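Beta-galactosidase BgaB (Bifidobacterium adolescentis, PDB 5VYM) hydrolyses terminal non-reducing beta-D-galactose residues from beta-galactosides, acting best on Gal(beta1-4)Gal-containing oligosaccharides, and is represented here by its trimerisation domain. Local coordinates at residues P140-A148 and G156-N164; V168-Y179 and G191-P199. All coordinates share one frame; numbering follows the deposited sequence.

Interaction 1 of 2, residues P140-A148 and G156-N164; sequences PGEIRLSSA and GTTTRLWQN
Glu142 and Arg160 form a salt bridge at the open end of a beta hairpin, away from its turn, Glu142 OE2 lying 2.7 Å from Arg160 NH1. The side chains run side by side: OE2 sits at the guanidinium edge, while NH1 meets the carboxylate from above its plane. The Glu142 chain leaves with CG anti to the backbone N (chi1 -160°), which brings its carboxylate over CB of Thr158; an alanine here would probably leave Arg160 without its charge partner and its bent side chain freer to turn. In the backbone, Ile143 and Thr159 make an antiparallel hydrogen-bonded pair, Ile143 N to Thr159 O at 3.1 Å and Thr159 N to Ile143 O at 2.9 Å. Leu145 N adds a bond to Thr157 O. Thr159 OG1 accepts from Leu161 N in an ST turn and is also hydrogen-bonded to Asp211 O. On the buried face the branched Ile143 lays CD1 over the six-membered ring of Trp162, a CH-pi contact 3.6 Å from the centroid, while Gly141 O meets the indole edge at CZ3. Leu145 CD1 packs on Thr159 CG2 at 3.7 Å. Charge thus lies on the outer side of the hairpin and apolar groups on the inner, as suits strands with one face toward solvent.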
loop_
_atom_site.group_PDB
_atom_site.type_symbol
_atom_site.label_atom_id
_atom_site.label_comp_id
_atom_site.label_asym_id
_atom_site.label_seq_id
_atom_site.Cartn_x
_atom_site.Cartn_y
_atom_site.Cartn_z
ATOM N N PRO B 140 18.009 -3.359 -31.518
ATOM C CA PRO B 140 17.920 -4.330 -30.420
ATOM C C PRO B 140 16.613 -5.120 -30.463
ATOM O O PRO B 140 16.567 -6.193 -31.064
ATOM C CB PRO B 140 17.990 -3.452 -29.171
ATOM C CG PRO B 140 18.694 -2.214 -29.615
ATOM C CD PRO B 140 18.258 -1.992 -31.030
ATOM N N GLY B 141 15.572 -4.597 -29.821
ATOM C CA GLY B 141 14.243 -5.165 -29.950
ATOM C C GLY B 141 13.947 -6.376 -29.087
ATOM O O GLY B 141 12.818 -6.534 -28.614
ATOM N N GLU B 142 14.936 -7.245 -28.876
ATOM C CA GLU B 142 14.742 -8.472 -28.115
ATOM C C GLU B 142 15.770 -8.553 -26.995
ATOM O O GLU B 142 16.930 -8.172 -27.176
ATOM C CB GLU B 142 14.849 -9.708 -29.016
ATOM C CG GLU B 142 14.198 -10.953 -28.437
ATOM C CD GLU B 142 14.344 -12.162 -29.341
ATOM O OE1 GLU B 142 15.470 -12.692 -29.453
ATOM O OE2 GLU B 142 13.333 -12.579 -29.945
ATOM N N ILE B 143 15.337 -9.056 -25.840
ATOM C CA ILE B 143 16.171 -9.135 -24.644
ATOM C C ILE B 143 15.973 -10.502 -24.002
ATOM O O ILE B 143 14.853 -11.023 -23.967
ATOM C CB ILE B 143 15.834 -8.004 -23.648
ATOM C CG1 ILE B 143 16.209 -6.643 -24.234
ATOM C CG2 ILE B 143 16.540 -8.215 -22.316
ATOM C CD1 ILE B 143 16.060 -5.504 -23.256
ATOM N N ARG B 144 17.059 -11.082 -23.497
ATOM C CA ARG B 144 17.003 -12.366 -22.817
ATOM C C ARG B 144 16.730 -12.184 -21.327
ATOM O O ARG B 144 16.952 -11.116 -20.751
ATOM C CB ARG B 144 18.308 -13.144 -22.999
ATOM C CG ARG B 144 18.720 -13.376 -24.435
ATOM C CD ARG B 144 19.895 -14.339 -24.496
ATOM N NE ARG B 144 20.686 -14.167 -25.710
ATOM C CZ ARG B 144 21.743 -13.367 -25.802
ATOM N NH1 ARG B 144 22.140 -12.666 -24.748
ATOM N NH2 ARG B 144 22.408 -13.270 -26.946
ATOM N N LEU B 145 16.252 -13.258 -20.706
ATOM C CA LEU B 145 16.019 -13.310 -19.272
ATOM C C LEU B 145 16.961 -14.320 -18.633
ATOM O O LEU B 145 17.399 -15.279 -19.276
ATOM C CB LEU B 145 14.568 -13.693 -18.955
ATOM C CG LEU B 145 13.469 -12.629 -19.042
ATOM C CD1 LEU B 145 13.196 -12.206 -20.478
ATOM C CD2 LEU B 145 12.198 -13.141 -18.384
ATOM N N SER B 146 17.269 -14.097 -17.358
ATOM C CA SER B 146 18.079 -15.023 -16.581
ATOM C C SER B 146 17.454 -15.189 -15.205
ATOM O O SER B 146 17.003 -14.214 -14.598
ATOM C CB SER B 146 19.528 -14.538 -16.449
ATOM O OG SER B 146 20.314 -15.475 -15.734
ATOM N N SER B 147 17.426 -16.427 -14.721
ATOM C CA SER B 147 16.814 -16.716 -13.431
ATOM C C SER B 147 17.690 -16.174 -12.307
ATOM O O SER B 147 18.884 -16.484 -12.234
ATOM C CB SER B 147 16.597 -18.218 -13.271
ATOM O OG SER B 147 15.586 -18.682 -14.148
ATOM N N ALA B 148 17.098 -15.359 -11.433
ATOM C CA ALA B 148 17.840 -14.806 -10.309
ATOM C C ALA B 148 18.005 -15.805 -9.173
ATOM O O ALA B 148 18.838 -15.584 -8.287
ATOM C CB ALA B 148 17.153 -13.541 -9.791
ATOM N N GLY B 156 17.431 -18.576 -20.988
ATOM C CA GLY B 156 17.270 -18.697 -22.419
ATOM C C GLY B 156 16.004 -18.092 -22.982
ATOM O O GLY B 156 15.901 -17.942 -24.207
ATOM N N THR B 157 15.036 -17.739 -22.140
ATOM C CA THR B 157 13.815 -17.115 -22.625
ATOM C C THR B 157 14.091 -15.681 -23.065
ATOM O O THR B 157 15.034 -15.035 -22.602
ATOM C CB THR B 157 12.738 -17.137 -21.540
ATOM O OG1 THR B 157 13.177 -16.375 -20.411
ATOM C CG2 THR B 157 12.462 -18.567 -21.098
ATOM N N THR B 158 13.258 -15.187 -23.976
ATOM C CA THR B 158 13.421 -13.857 -24.544
ATOM C C THR B 158 12.108 -13.091 -24.434
ATOM O O THR B 158 11.074 -13.635 -24.041
ATOM C CB THR B 158 13.874 -13.919 -26.010
ATOM O OG1 THR B 158 12.914 -14.655 -26.780
ATOM C CG2 THR B 158 15.234 -14.595 -26.124
ATOM N N THR B 159 12.164 -11.809 -24.787
ATOM C CA THR B 159 10.980 -10.963 -24.770
ATOM C C THR B 159 11.175 -9.821 -25.756
ATOM O O THR B 159 12.290 -9.318 -25.922
ATOM C CB THR B 159 10.698 -10.416 -23.362
ATOM O OG1 THR B 159 9.577 -9.525 -23.404
ATOM C CG2 THR B 159 11.911 -9.678 -22.807
ATOM N N ARG B 160 10.087 -9.433 -26.422
ATOM C CA ARG B 160 10.083 -8.282 -27.314
ATOM C C ARG B 160 9.203 -7.155 -26.789
ATOM O O ARG B 160 8.892 -6.220 -27.536
ATOM C CB ARG B 160 9.637 -8.700 -28.718
ATOM C CG ARG B 160 10.662 -9.541 -29.463
ATOM C CD ARG B 160 9.991 -10.631 -30.282
ATOM N NE ARG B 160 9.164 -11.497 -29.446
ATOM C CZ ARG B 160 9.623 -12.540 -28.761
ATOM N NH1 ARG B 160 10.913 -12.852 -28.808
ATOM N NH2 ARG B 160 8.795 -13.271 -28.026
ATOM N N LEU B 161 8.796 -7.226 -25.525
ATOM C CA LEU B 161 7.994 -6.177 -24.901
ATOM C C LEU B 161 8.224 -6.258 -23.401
ATOM O O LEU B 161 7.870 -7.263 -22.778
ATOM C CB LEU B 161 6.513 -6.345 -25.232
ATOM C CG LEU B 161 5.661 -5.077 -25.175
ATOM C CD1 LEU B 161 5.809 -4.288 -26.467
ATOM C CD2 LEU B 161 4.205 -5.410 -24.903
ATOM N N TRP B 162 8.813 -5.214 -22.822
ATOM C CA TRP B 162 9.207 -5.249 -21.424
ATOM C C TRP B 162 8.959 -3.893 -20.779
ATOM O O TRP B 162 8.857 -2.865 -21.452
ATOM C CB TRP B 162 10.685 -5.638 -21.271
ATOM C CG TRP B 162 11.607 -4.706 -21.992
ATOM C CD1 TRP B 162 12.128 -3.539 -21.515
ATOM C CD2 TRP B 162 12.109 -4.852 -23.326
ATOM N NE1 TRP B 162 12.923 -2.952 -22.467
ATOM C CE2 TRP B 162 12.931 -3.739 -23.588
ATOM C CE3 TRP B 162 11.946 -5.819 -24.323
ATOM C CZ2 TRP B 162 13.586 -3.564 -24.804
ATOM C CZ3 TRP B 162 12.598 -5.643 -25.531
ATOM C CH2 TRP B 162 13.409 -4.525 -25.760
ATOM N N GLN B 163 8.866 -3.912 -19.453
ATOM C CA GLN B 163 8.786 -2.704 -18.644
ATOM C C GLN B 163 10.186 -2.353 -18.154
ATOM O O GLN B 163 10.832 -3.163 -17.480
ATOM C CB GLN B 163 7.833 -2.902 -17.465
ATOM C CG GLN B 163 7.926 -1.819 -16.404
ATOM C CD GLN B 163 7.311 -0.506 -16.840
ATOM O OE1 GLN B 163 6.435 -0.474 -17.705
ATOM N NE2 GLN B 163 7.766 0.587 -16.241
ATOM N N ASN B 164 10.651 -1.148 -18.491
ATOM C CA ASN B 164 12.013 -0.752 -18.148
ATOM C C ASN B 164 12.138 -0.293 -16.702
ATOM O O ASN B 164 13.185 -0.501 -16.079
ATOM C CB ASN B 164 12.486 0.367 -19.075
ATOM C CG ASN B 164 12.179 0.088 -20.530
ATOM O OD1 ASN B 164 12.965 -0.547 -21.232
ATOM N ND2 ASN B 164 11.028 0.563 -20.992
#

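Interaction 2 of 2, residues V168-Y179 and G191-P199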
loop_
_atom_site.group_PDB
_atom_site.type_symbol
_atom_site.label_atom_id
_atom_site.label_comp_id
_atom_site.label_asym_id
_atom_site.label_seq_id
_atom_site.Cartn_x
_atom_site.Cartn_y
_atom_site.Cartn_z
ATOM N N VAL B 168 12.667 -3.115 -6.938
ATOM C CA VAL B 168 12.118 -3.885 -5.828
ATOM C C VAL B 168 12.224 -3.066 -4.549
ATOM O O VAL B 168 13.281 -2.497 -4.248
ATOM C CB VAL B 168 12.847 -5.230 -5.692
ATOM C CG1 VAL B 168 12.333 -5.997 -4.489
ATOM C CG2 VAL B 168 12.683 -6.048 -6.964
ATOM N N THR B 169 11.130 -3.007 -3.790
ATOM C CA THR B 169 11.068 -2.216 -2.567
ATOM C C THR B 169 10.787 -3.028 -1.311
ATOM O O THR B 169 11.277 -2.662 -0.241
ATOM C CB THR B 169 9.995 -1.120 -2.687
ATOM O OG1 THR B 169 8.718 -1.720 -2.943
ATOM C CG2 THR B 169 10.333 -0.159 -3.816
ATOM N N GLY B 170 10.016 -4.108 -1.405
ATOM C CA GLY B 170 9.658 -4.861 -0.214
ATOM C C GLY B 170 10.851 -5.602 0.367
ATOM O O GLY B 170 11.698 -6.126 -0.357
ATOM N N GLU B 171 10.912 -5.639 1.701
ATOM C CA GLU B 171 12.004 -6.335 2.376
ATOM C C GLU B 171 12.020 -7.813 2.020
ATOM O O GLU B 171 13.090 -8.409 1.848
ATOM C CB GLU B 171 11.888 -6.167 3.890
ATOM C CG GLU B 171 11.863 -4.731 4.373
ATOM C CD GLU B 171 11.527 -4.632 5.847
ATOM O OE1 GLU B 171 11.526 -5.681 6.528
ATOM O OE2 GLU B 171 11.257 -3.510 6.324
ATOM N N HIS B 172 10.842 -8.421 1.904
ATOM C CA HIS B 172 10.716 -9.847 1.649
ATOM C C HIS B 172 10.382 -10.158 0.197
ATOM O O HIS B 172 10.059 -11.306 -0.121
ATOM C CB HIS B 172 9.658 -10.450 2.575
ATOM C CG HIS B 172 9.854 -10.098 4.017
ATOM N ND1 HIS B 172 9.441 -8.896 4.551
ATOM C CD2 HIS B 172 10.428 -10.785 5.032
ATOM C CE1 HIS B 172 9.748 -8.860 5.836
ATOM N NE2 HIS B 172 10.347 -9.995 6.152
ATOM N N ALA B 173 10.449 -9.167 -0.689
ATOM C CA ALA B 173 10.203 -9.418 -2.101
ATOM C C ALA B 173 11.392 -10.148 -2.713
ATOM O O ALA B 173 12.548 -9.784 -2.478
ATOM C CB ALA B 173 9.941 -8.109 -2.840
ATOM N N GLN B 174 11.107 -11.183 -3.495
ATOM C CA GLN B 174 12.131 -12.032 -4.088
ATOM C C GLN B 174 12.114 -11.874 -5.600
ATOM O O GLN B 174 11.051 -11.951 -6.225
ATOM C CB GLN B 174 11.908 -13.496 -3.706
ATOM C CG GLN B 174 12.856 -14.467 -4.383
ATOM C CD GLN B 174 12.554 -15.909 -4.025
ATOM O OE1 GLN B 174 11.576 -16.197 -3.333
ATOM N NE2 GLN B 174 13.395 -16.824 -4.495
ATOM N N VAL B 175 13.288 -11.651 -6.182
ATOM C CA VAL B 175 13.422 -11.592 -7.633
ATOM C C VAL B 175 13.597 -13.006 -8.166
ATOM O O VAL B 175 14.435 -13.770 -7.672
ATOM C CB VAL B 175 14.601 -10.694 -8.038
ATOM C CG1 VAL B 175 14.738 -10.655 -9.554
ATOM C CG2 VAL B 175 14.413 -9.296 -7.483
ATOM N N LEU B 176 12.801 -13.362 -9.171
ATOM C CA LEU B 176 12.881 -14.683 -9.781
ATOM C C LEU B 176 13.592 -14.677 -11.125
ATOM O O LEU B 176 14.166 -15.701 -11.512
ATOM C CB LEU B 176 11.476 -15.271 -9.953
ATOM C CG LEU B 176 10.704 -15.529 -8.656
ATOM C CD1 LEU B 176 9.336 -16.122 -8.953
ATOM C CD2 LEU B 176 11.498 -16.437 -7.731
ATOM N N ALA B 177 13.572 -13.554 -11.839
ATOM C CA ALA B 177 14.242 -13.455 -13.125
ATOM C C ALA B 177 14.650 -12.011 -13.368
ATOM O O ALA B 177 13.968 -11.075 -12.943
ATOM C CB ALA B 177 13.353 -13.954 -14.272
ATOM N N THR B 178 15.779 -11.845 -14.052
ATOM C CA THR B 178 16.282 -10.538 -14.437
ATOM C C THR B 178 16.612 -10.549 -15.921
ATOM O O THR B 178 16.795 -11.605 -16.530
ATOM C CB THR B 178 17.536 -10.142 -13.642
ATOM O OG1 THR B 178 18.502 -11.198 -13.717
ATOM C CG2 THR B 178 17.187 -9.873 -12.188
ATOM N N TYR B 179 16.682 -9.354 -16.500
ATOM C CA TYR B 179 17.143 -9.211 -17.872
ATOM C C TYR B 179 18.665 -9.262 -17.895
ATOM O O TYR B 179 19.330 -8.573 -17.114
ATOM C CB TYR B 179 16.640 -7.901 -18.478
ATOM C CG TYR B 179 15.140 -7.735 -18.410
ATOM C CD1 TYR B 179 14.296 -8.547 -19.156
ATOM C CD2 TYR B 179 14.567 -6.758 -17.604
ATOM C CE1 TYR B 179 12.923 -8.396 -19.096
ATOM C CE2 TYR B 179 13.196 -6.599 -17.540
ATOM C CZ TYR B 179 12.379 -7.420 -18.288
ATOM O OH TYR B 179 11.013 -7.263 -18.223
ATOM N N GLY B 191 20.298 -6.754 -15.072
ATOM C CA GLY B 191 20.058 -6.774 -13.644
ATOM C C GLY B 191 18.686 -6.288 -13.232
ATOM O O GLY B 191 18.306 -6.476 -12.070
ATOM N N THR B 192 17.932 -5.672 -14.141
ATOM C CA THR B 192 16.601 -5.179 -13.813
ATOM C C THR B 192 15.644 -6.343 -13.575
ATOM O O THR B 192 15.685 -7.356 -14.278
ATOM C CB THR B 192 16.077 -4.283 -14.938
ATOM O OG1 THR B 192 16.993 -3.203 -15.153
ATOM C CG2 THR B 192 14.708 -3.713 -14.591
ATOM N N ALA B 193 14.780 -6.191 -12.573
ATOM C CA ALA B 193 13.848 -7.250 -12.213
ATOM C C ALA B 193 12.827 -7.475 -13.323
ATOM O O ALA B 193 12.190 -6.530 -13.798
ATOM C CB ALA B 193 13.138 -6.906 -10.905
ATOM N N ALA B 194 12.672 -8.732 -13.731
ATOM C CA ALA B 194 11.684 -9.129 -14.727
ATOM C C ALA B 194 10.521 -9.910 -14.136
ATOM O O ALA B 194 9.375 -9.703 -14.543
ATOM C CB ALA B 194 12.346 -9.967 -15.826
ATOM N N VAL B 195 10.792 -10.807 -13.187
ATOM C CA VAL B 195 9.762 -11.582 -12.501
ATOM C C VAL B 195 10.073 -11.559 -11.010
ATOM O O VAL B 195 11.174 -11.937 -10.597
ATOM C CB VAL B 195 9.684 -13.035 -13.002
ATOM C CG1 VAL B 195 8.650 -13.809 -12.204
ATOM C CG2 VAL B 195 9.360 -13.076 -14.490
ATOM N N THR B 196 9.110 -11.113 -10.205
ATOM C CA THR B 196 9.263 -11.032 -8.760
ATOM C C THR B 196 8.023 -11.598 -8.086
ATOM O O THR B 196 6.947 -11.678 -8.682
ATOM C CB THR B 196 9.468 -9.590 -8.274
ATOM O OG1 THR B 196 8.259 -8.846 -8.471
ATOM C CG2 THR B 196 10.607 -8.915 -9.025
ATOM N N ARG B 197 8.187 -11.981 -6.821
ATOM C CA ARG B 197 7.069 -12.366 -5.974
ATOM C C ARG B 197 7.282 -11.765 -4.594
ATOM O O ARG B 197 8.419 -11.604 -4.140
ATOM C CB ARG B 197 6.907 -13.893 -5.880
ATOM C CG ARG B 197 8.084 -14.629 -5.261
ATOM C CD ARG B 197 7.880 -16.133 -5.366
ATOM N NE ARG B 197 9.045 -16.893 -4.922
ATOM C CZ ARG B 197 9.192 -18.202 -5.100
ATOM N NH1 ARG B 197 8.248 -18.900 -5.718
ATOM N NH2 ARG B 197 10.285 -18.814 -4.665
ATOM N N ASN B 198 6.174 -11.426 -3.932
ATOM C CA ASN B 198 6.221 -10.726 -2.658
ATOM C C ASN B 198 5.128 -11.277 -1.749
ATOM O O ASN B 198 3.968 -11.405 -2.183
ATOM C CB ASN B 198 6.042 -9.217 -2.859
ATOM C CG ASN B 198 6.090 -8.441 -1.559
ATOM O OD1 ASN B 198 6.958 -8.667 -0.716
ATOM N ND2 ASN B 198 5.151 -7.517 -1.387
ATOM N N PRO B 199 5.452 -11.619 -0.503
ATOM C CA PRO B 199 4.405 -12.039 0.433
ATOM C C PRO B 199 3.551 -10.858 0.864
ATOM O O PRO B 199 4.057 -9.766 1.133
ATOM C CB PRO B 199 5.193 -12.625 1.609
ATOM C CG PRO B 199 6.511 -11.941 1.546
ATOM C CD PRO B 199 6.797 -11.732 0.086
HETATM O O HOH W 1 8.196 -7.374 1.397
HETATM O O HOH W 2 10.417 -5.479 -16.333
#
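Gln174 and Arg197 are joined twice, through backbone and side chain. Their main chains make a hydrogen-bonded pair, with Gln174 N 2.8 Å from Arg197 O, and, alongside it, the Arg197 side chain presents NE and NH2 side-on to the amide oxygen. Gln174 OE1 lies in the guanidinium plane, 3.1 Å from Arg197 NE, yet both nitrogens reach it from one face of the amide, whose plane is turned 63° from the guanidinium. Leu176 CD2 rests over a face of that guanidinium, 3.8 Å from Arg197 NE, and Arg197 NH1 is hydrogen-bonded to Tyr206 OH. Next along the ladder Val195 O accepts from both Leu176 N and Ala177 N, and Ala177 O from both Val195 N and Ala194 N. These are two successive classic beta bulges in an antiparallel sheet, and at them the 191-199 chain turns a corner. Small residues suit this bend: Ala177 CB lies 4.0 Å from Val195 CB, and Ala194 CB sits over the Tyr179 ring, 3.8 Å from its centroid. The ring reaches the methyl because its CG stands anti to the carbonyl carbon (chi1 -55°). A water lies 2.7 Å from Tyr179 OH. On the side of the bend where 174-179 ends, Tyr179 N hydrogen-bonds to Thr192 O and Gly191 N to Tyr179 O. At the other end His172 CB touches Pro199 CG at 3.6 Å, and a water accepts from His172 N and donates to Asn198 OD1. Asn198 ND2 reaches Met121 O of the second subunit, while helix 214-225 packs through Tyr224 on Leu176 and Arg197 and through Leu220 on Val195.

Overall arrangement
Interactions 1 and 2 follow one another along the chain, the first closing before the second opens, and their centres lie about 15 Å apart. Both belong to one antiparallel sheet of the trimerisation domain. Within the chain, strand 158-163 is outermost on one side, followed in order by 143-147, 174-180, 193-200 and 203-208, so the two contacts are joined where 143-147 runs beside 174-180. There Ser146 N is 2.7 Å from Thr178 O and Ala148 N 3.0 Å from Leu176 O, both probable hydrogen bonds. Helix 214-225 packs against residues of both contacts. Each also touches the second subunit, and ladders through Trp162, Gln163 and Val168 continue the pairing across that interface.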